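PDB 3III: CocE/NonD family hydrolase from Staphylococcus aureus subsp. aureus COL, which probably hydrolyses ester or amide bonds with a serine-hydrolase domain of the alpha/beta-hydrolase fold, its natural substrate not being established. Local coordinates for residues Val13-Val16 and Asn17-Lys20; Ile97-Ser100 and Ser101-Glu105. One frame throughout, in Å; residues are numbered along the deposited sequence.

Contact 1: Val13-Val16 and Asn17-Lys20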
ATOM      1  N   VAL A  13     -28.143 -15.465 -14.811  1.00  8.62           N
ATOM      2  CA  VAL A  13     -27.149 -14.442 -14.706  1.00  7.38           C
ATOM      3  C   VAL A  13     -26.752 -13.910 -16.096  1.00  7.09           C
ATOM      4  O   VAL A  13     -26.502 -14.697 -17.032  1.00  5.51           O
ATOM      5  CB  VAL A  13     -25.917 -14.994 -13.960  1.00  7.42           C
ATOM      6  CG1 VAL A  13     -24.721 -14.060 -14.091  1.00  8.26           C
ATOM      7  CG2 VAL A  13     -26.299 -15.299 -12.431  1.00  6.53           C
ATOM      8  N   THR A  14     -26.652 -12.580 -16.180  1.00  6.95           N
ATOM      9  CA  THR A  14     -26.243 -11.881 -17.403  1.00  6.40           C
ATOM     10  C   THR A  14     -24.771 -12.197 -17.608  1.00  8.45           C
ATOM     11  O   THR A  14     -23.946 -12.073 -16.694  1.00  9.65           O
ATOM     12  CB  THR A  14     -26.487 -10.383 -17.284  1.00  6.35           C
ATOM     13  OG1 THR A  14     -27.870 -10.197 -16.970  1.00  3.28           O
ATOM     14  CG2 THR A  14     -26.111  -9.638 -18.599  1.00  3.64           C
ATOM     15  N   HIS A  15     -24.483 -12.717 -18.779  1.00 10.12           N
ATOM     16  CA  HIS A  15     -23.142 -13.140 -19.132  1.00 11.46           C
ATOM     17  C   HIS A  15     -22.488 -11.711 -19.527  1.00 12.80           C
ATOM     18  O   HIS A  15     -22.983 -10.961 -20.422  1.00 11.76           O
ATOM     19  CB  HIS A  15     -23.173 -14.375 -20.194  1.00 11.00           C
ATOM     20  CG  HIS A  15     -23.879 -15.719 -19.772  1.00  7.48           C
ATOM     21  ND1 HIS A  15     -24.567 -16.505 -20.692  1.00 12.53           N
ATOM     22  CD2 HIS A  15     -23.890 -16.485 -18.643  1.00  6.51           C
ATOM     23  CE1 HIS A  15     -25.045 -17.624 -20.137  1.00  4.94           C
ATOM     24  NE2 HIS A  15     -24.647 -17.658 -18.897  1.00  2.00           N
ATOM     25  N   VAL A  16     -21.462 -11.275 -18.783  1.00 14.85           N
ATOM     26  CA  VAL A  16     -20.978  -9.835 -18.796  1.00 15.69           C
ATOM     27  C   VAL A  16     -20.370  -9.328 -20.118  1.00 16.83           C
ATOM     28  O   VAL A  16     -20.526  -8.159 -20.511  1.00 15.39           O
ATOM     29  CB  VAL A  16     -19.984  -9.502 -17.611  1.00 16.94           C
ATOM     30  CG1 VAL A  16     -18.785 -10.453 -17.561  1.00 16.85           C
ATOM     31  CG2 VAL A  16     -19.525  -7.995 -17.653  1.00 17.14           C
ATOM     32  N   ASN A  17     -19.708 -10.214 -20.828  1.00 17.35           N
ATOM     33  CA  ASN A  17     -19.190  -9.884 -22.137  1.00 18.16           C
ATOM     34  C   ASN A  17     -20.305  -9.654 -23.178  1.00 17.71           C
ATOM     35  O   ASN A  17     -20.032  -9.226 -24.288  1.00 18.09           O
ATOM     36  CB  ASN A  17     -18.175 -10.967 -22.599  1.00 18.72           C
ATOM     37  CG  ASN A  17     -16.884 -10.985 -21.742  1.00 21.37           C
ATOM     38  OD1 ASN A  17     -16.514  -9.974 -21.144  1.00 26.54           O
ATOM     39  ND2 ASN A  17     -16.201 -12.133 -21.692  1.00 24.08           N
ATOM     40  N   GLU A  18     -21.564  -9.907 -22.831  1.00 17.17           N
ATOM     41  CA  GLU A  18     -22.643  -9.692 -23.797  1.00 17.63           C
ATOM     42  C   GLU A  18     -23.456  -8.379 -23.644  1.00 16.45           C
ATOM     43  O   GLU A  18     -24.261  -8.034 -24.518  1.00 16.02           O
ATOM     44  CB  GLU A  18     -23.552 -10.902 -23.800  1.00 18.40           C
ATOM     45  CG  GLU A  18     -22.907 -12.071 -24.580  1.00 22.47           C
ATOM     46  CD  GLU A  18     -23.314 -13.436 -24.054  1.00 26.85           C
ATOM     47  OE1 GLU A  18     -24.235 -13.460 -23.195  1.00 29.77           O
ATOM     48  OE2 GLU A  18     -22.717 -14.468 -24.496  1.00 27.08           O
ATOM     49  N   VAL A  19     -23.195  -7.640 -22.576  1.00 14.52           N
ATOM     50  CA  VAL A  19     -23.870  -6.380 -22.306  1.00 13.13           C
ATOM     51  C   VAL A  19     -23.434  -5.306 -23.336  1.00 13.02           C
ATOM     52  O   VAL A  19     -22.262  -5.179 -23.686  1.00 13.06           O
ATOM     53  CB  VAL A  19     -23.579  -5.941 -20.871  1.00 13.30           C
ATOM     54  CG1 VAL A  19     -24.243  -4.639 -20.554  1.00 11.49           C
ATOM     55  CG2 VAL A  19     -24.075  -7.020 -19.888  1.00 12.24           C
ATOM     56  N   LYS A  20     -24.379  -4.514 -23.804  1.00 11.81           N
ATOM     57  CA  LYS A  20     -24.079  -3.504 -24.813  1.00 11.11           C
ATOM     58  C   LYS A  20     -24.250  -2.119 -24.208  1.00  9.60           C
ATOM     59  O   LYS A  20     -24.775  -1.986 -23.114  1.00  9.32           O
ATOM     60  CB  LYS A  20     -24.965  -3.739 -26.043  1.00 11.77           C
ATOM     61  CG  LYS A  20     -24.624  -5.074 -26.827  1.00 13.59           C
ATOM     62  CD  LYS A  20     -23.180  -5.067 -27.445  1.00 17.17           C
ATOM     63  CE  LYS A  20     -22.631  -6.492 -27.818  1.00 19.96           C
ATOM     64  NZ  LYS A  20     -21.326  -6.510 -28.639  1.00 22.86           N
TER
HETATM   65  O   HOH W   1     -26.292 -12.686 -21.177  1.00 11.56           O
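A tight 3-10 turn brings H15 and E18 together in the N-terminal loop that leads into strand 22-30, the outermost strand on one side of the mixed sheet. Its defining bond runs from E18 N to H15 O, 3.0 Å long with an angle of 155° at the hydrogen; the donor stands above the carbonyl plane. The next bond of the same spacing, V19 N to V16 O, is weak at 3.4 Å. The H15 and E18 side chains, both exposed, run side by side and point the same way. OE1 of E18 comes up at the edge of the imidazole, in its plane, 3.3 Å from H15 CB, while the carboxylate is turned 71° against the ring. E18 CG lies beside the backbone N (chi1 -77°), and the bend at chi2 brings OE1 back to H15. A water links the backbone N of H15 to the E18 carboxylate, accepting from H15 N at 3.0 Å and donating to E18 OE1, also at 3.0 Å. The H15 side chain lies about 2 Å from a bound nickel ion, a coordination distance. T14 and V19 cross at about a right angle. T14 OG1 accepts from V27 N of strand 22-30; its other branch, CG2, anti to the backbone N, meets V19 CG2 at 3.6 Å.

Contact 2: Ile97-Ser100 and Ser101-Glu105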
ATOM      1  N   ILE A  97     -10.551 -14.949  -3.327  1.00 12.51           N
ATOM      2  CA  ILE A  97     -11.035 -13.635  -3.773  1.00 11.46           C
ATOM      3  C   ILE A  97     -12.424 -13.816  -4.428  1.00 12.44           C
ATOM      4  O   ILE A  97     -12.527 -13.984  -5.620  1.00 11.69           O
ATOM      5  CB  ILE A  97     -10.079 -12.997  -4.741  1.00 12.27           C
ATOM      6  CG1 ILE A  97      -8.658 -12.837  -4.144  1.00 10.93           C
ATOM      7  CG2 ILE A  97     -10.556 -11.573  -5.168  1.00 10.37           C
ATOM      8  CD1 ILE A  97      -7.648 -12.291  -5.217  1.00 12.77           C
ATOM      9  N   PRO A  98     -13.488 -13.822  -3.624  1.00 11.49           N
ATOM     10  CA  PRO A  98     -14.801 -14.068  -4.212  1.00 11.37           C
ATOM     11  C   PRO A  98     -15.478 -12.771  -4.672  1.00  9.75           C
ATOM     12  O   PRO A  98     -15.682 -11.863  -3.860  1.00  9.10           O
ATOM     13  CB  PRO A  98     -15.562 -14.679  -3.057  1.00 11.50           C
ATOM     14  CG  PRO A  98     -14.968 -14.064  -1.844  1.00 12.42           C
ATOM     15  CD  PRO A  98     -13.532 -13.900  -2.157  1.00 11.85           C
ATOM     16  N   THR A  99     -15.812 -12.692  -5.956  1.00 10.01           N
ATOM     17  CA  THR A  99     -16.537 -11.521  -6.456  1.00 11.41           C
ATOM     18  C   THR A  99     -17.512 -11.961  -7.537  1.00 11.67           C
ATOM     19  O   THR A  99     -17.382 -13.076  -8.084  1.00 10.34           O
ATOM     20  CB  THR A  99     -15.623 -10.422  -7.017  1.00 10.96           C
ATOM     21  OG1 THR A  99     -15.159 -10.839  -8.313  1.00 12.74           O
ATOM     22  CG2 THR A  99     -14.487 -10.113  -6.136  1.00 11.84           C
ATOM     23  N   SER A 100     -18.512 -11.109  -7.807  1.00 11.44           N
ATOM     24  CA  SER A 100     -19.316 -11.308  -8.986  1.00 11.84           C
ATOM     25  C   SER A 100     -18.490 -11.077 -10.270  1.00 11.53           C
ATOM     26  O   SER A 100     -17.430 -10.462 -10.283  1.00 11.02           O
ATOM     27  CB  SER A 100     -20.493 -10.378  -9.037  1.00 11.13           C
ATOM     28  OG  SER A 100     -20.073  -9.061  -9.280  1.00 10.28           O
ATOM     29  N   SER A 101     -19.053 -11.508 -11.377  1.00 13.40           N
ATOM     30  CA  SER A 101     -18.398 -11.319 -12.669  1.00 13.33           C
ATOM     31  C   SER A 101     -18.423  -9.848 -13.152  1.00 13.78           C
ATOM     32  O   SER A 101     -17.874  -9.508 -14.233  1.00 13.20           O
ATOM     33  CB  SER A 101     -19.006 -12.312 -13.656  1.00 14.00           C
ATOM     34  OG  SER A 101     -20.404 -12.071 -13.785  1.00 16.04           O
ATOM     35  N   PHE A 102     -19.066  -8.961 -12.385  1.00 13.61           N
ATOM     36  CA  PHE A 102     -19.195  -7.538 -12.768  1.00 13.38           C
ATOM     37  C   PHE A 102     -18.279  -6.644 -11.886  1.00 13.27           C
ATOM     38  O   PHE A 102     -18.580  -5.471 -11.627  1.00 14.50           O
ATOM     39  CB  PHE A 102     -20.654  -7.112 -12.667  1.00 14.93           C
ATOM     40  CG  PHE A 102     -21.543  -7.695 -13.764  1.00 12.42           C
ATOM     41  CD1 PHE A 102     -21.743  -7.005 -14.931  1.00 15.29           C
ATOM     42  CD2 PHE A 102     -22.123  -8.937 -13.618  1.00 12.66           C
ATOM     43  CE1 PHE A 102     -22.533  -7.525 -15.935  1.00 15.52           C
ATOM     44  CE2 PHE A 102     -22.913  -9.470 -14.620  1.00 14.77           C
ATOM     45  CZ  PHE A 102     -23.112  -8.783 -15.777  1.00 16.00           C
ATOM     46  N   THR A 103     -17.184  -7.227 -11.415  1.00 12.12           N
ATOM     47  CA  THR A 103     -16.239  -6.588 -10.522  1.00 11.75           C
ATOM     48  C   THR A 103     -14.809  -6.654 -11.116  1.00 13.17           C
ATOM     49  O   THR A 103     -14.119  -7.645 -10.950  1.00 11.69           O
ATOM     50  CB  THR A 103     -16.189  -7.292  -9.165  1.00 12.78           C
ATOM     51  OG1 THR A 103     -17.511  -7.491  -8.652  1.00 13.36           O
ATOM     52  CG2 THR A 103     -15.367  -6.483  -8.173  1.00 10.36           C
ATOM     53  N   PRO A 104     -14.376  -5.584 -11.814  1.00 13.55           N
ATOM     54  CA  PRO A 104     -12.986  -5.463 -12.172  1.00 13.95           C
ATOM     55  C   PRO A 104     -12.156  -5.519 -10.900  1.00 14.44           C
ATOM     56  O   PRO A 104     -12.572  -5.053  -9.844  1.00 13.01           O
ATOM     57  CB  PRO A 104     -12.889  -4.083 -12.852  1.00 13.92           C
ATOM     58  CG  PRO A 104     -14.357  -3.801 -13.332  1.00 14.35           C
ATOM     59  CD  PRO A 104     -15.185  -4.414 -12.229  1.00 13.80           C
ATOM     60  N   GLU A 105     -10.964  -6.075 -11.021  1.00 15.07           N
ATOM     61  CA  GLU A 105     -10.140  -6.367  -9.851  1.00 16.26           C
ATOM     62  C   GLU A 105      -9.988  -5.179  -8.935  1.00 14.87           C
ATOM     63  O   GLU A 105      -9.649  -4.101  -9.364  1.00 15.04           O
ATOM     64  CB  GLU A 105      -8.763  -6.849 -10.310  1.00 18.61           C
ATOM     65  CG  GLU A 105      -8.780  -8.344 -10.784  1.00 23.57           C
ATOM     66  CD  GLU A 105      -9.158  -8.624 -12.280  1.00 30.47           C
ATOM     67  OE1 GLU A 105      -9.727  -7.749 -13.015  1.00 28.58           O
ATOM     68  OE2 GLU A 105      -8.853  -9.777 -12.698  1.00 34.18           O
TER
HETATM   69  O   HOH W   2     -12.703  -8.769  -8.916  1.00  2.00           O
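F102 supplies the phenyl ring of this stretch, and its side chain packs on I26 and V28 of strand 22-30 and on V16; S100 OG comes within 4.0 Å of F102 CB, and from there the ring leads away from residues 97-100. The backbone here folds as a type I beta turn from S100 to T103, overlaid by an ST turn in which F102 N donates to S100 OG at 3.3 Å and 155°. That hydroxyl sits between its own backbone N and carbonyl carbon (chi1 71°), leaning over the turn; it is also hydrogen-bonded to D109 OD1. The closing bond of the turn is weak, T103 N to S100 O being 3.4 Å long and bent to 128°. T103 OG1 adds a second weak bond to S100 O, so one carbonyl takes two modest donors. Beside them T99 OG1 packs 3.8 Å from T103 CB. A water joins the two threonines, donating to T103 O at 2.7 Å and hydrogen-bonded to T99 OG1 at 3.3 Å. The turn touches two elements: T99 and T103 rest on Y304 of helix 299-304, while S100 packs on V28 of strand 22-30, where S101 OG is hydrogen-bonded to D29.

How the contacts relate
From the N terminus, contact 1 (13-20) makes its turn at H15-E18, just ahead of strand 22-30. The chain then runs through strands 22-30, 36-47, 53-60 and 67-74 and helix 87-90 before contact 2 (97-105) turns at S100-T103. The two follow in series, neither enclosing nor crossing the other, yet they touch in space with centres about 14 Å apart. The F102 ring is the joint: CE2 packs 3.5 Å from T14 O, and CE1 lies 3.5 Å from V16 CG2. V16 CG1 also approaches S101 O at 3.6 Å. Both turns rest on strand 22-30, joining the N-terminal loop to the loop between helices 87-90 and 110-113.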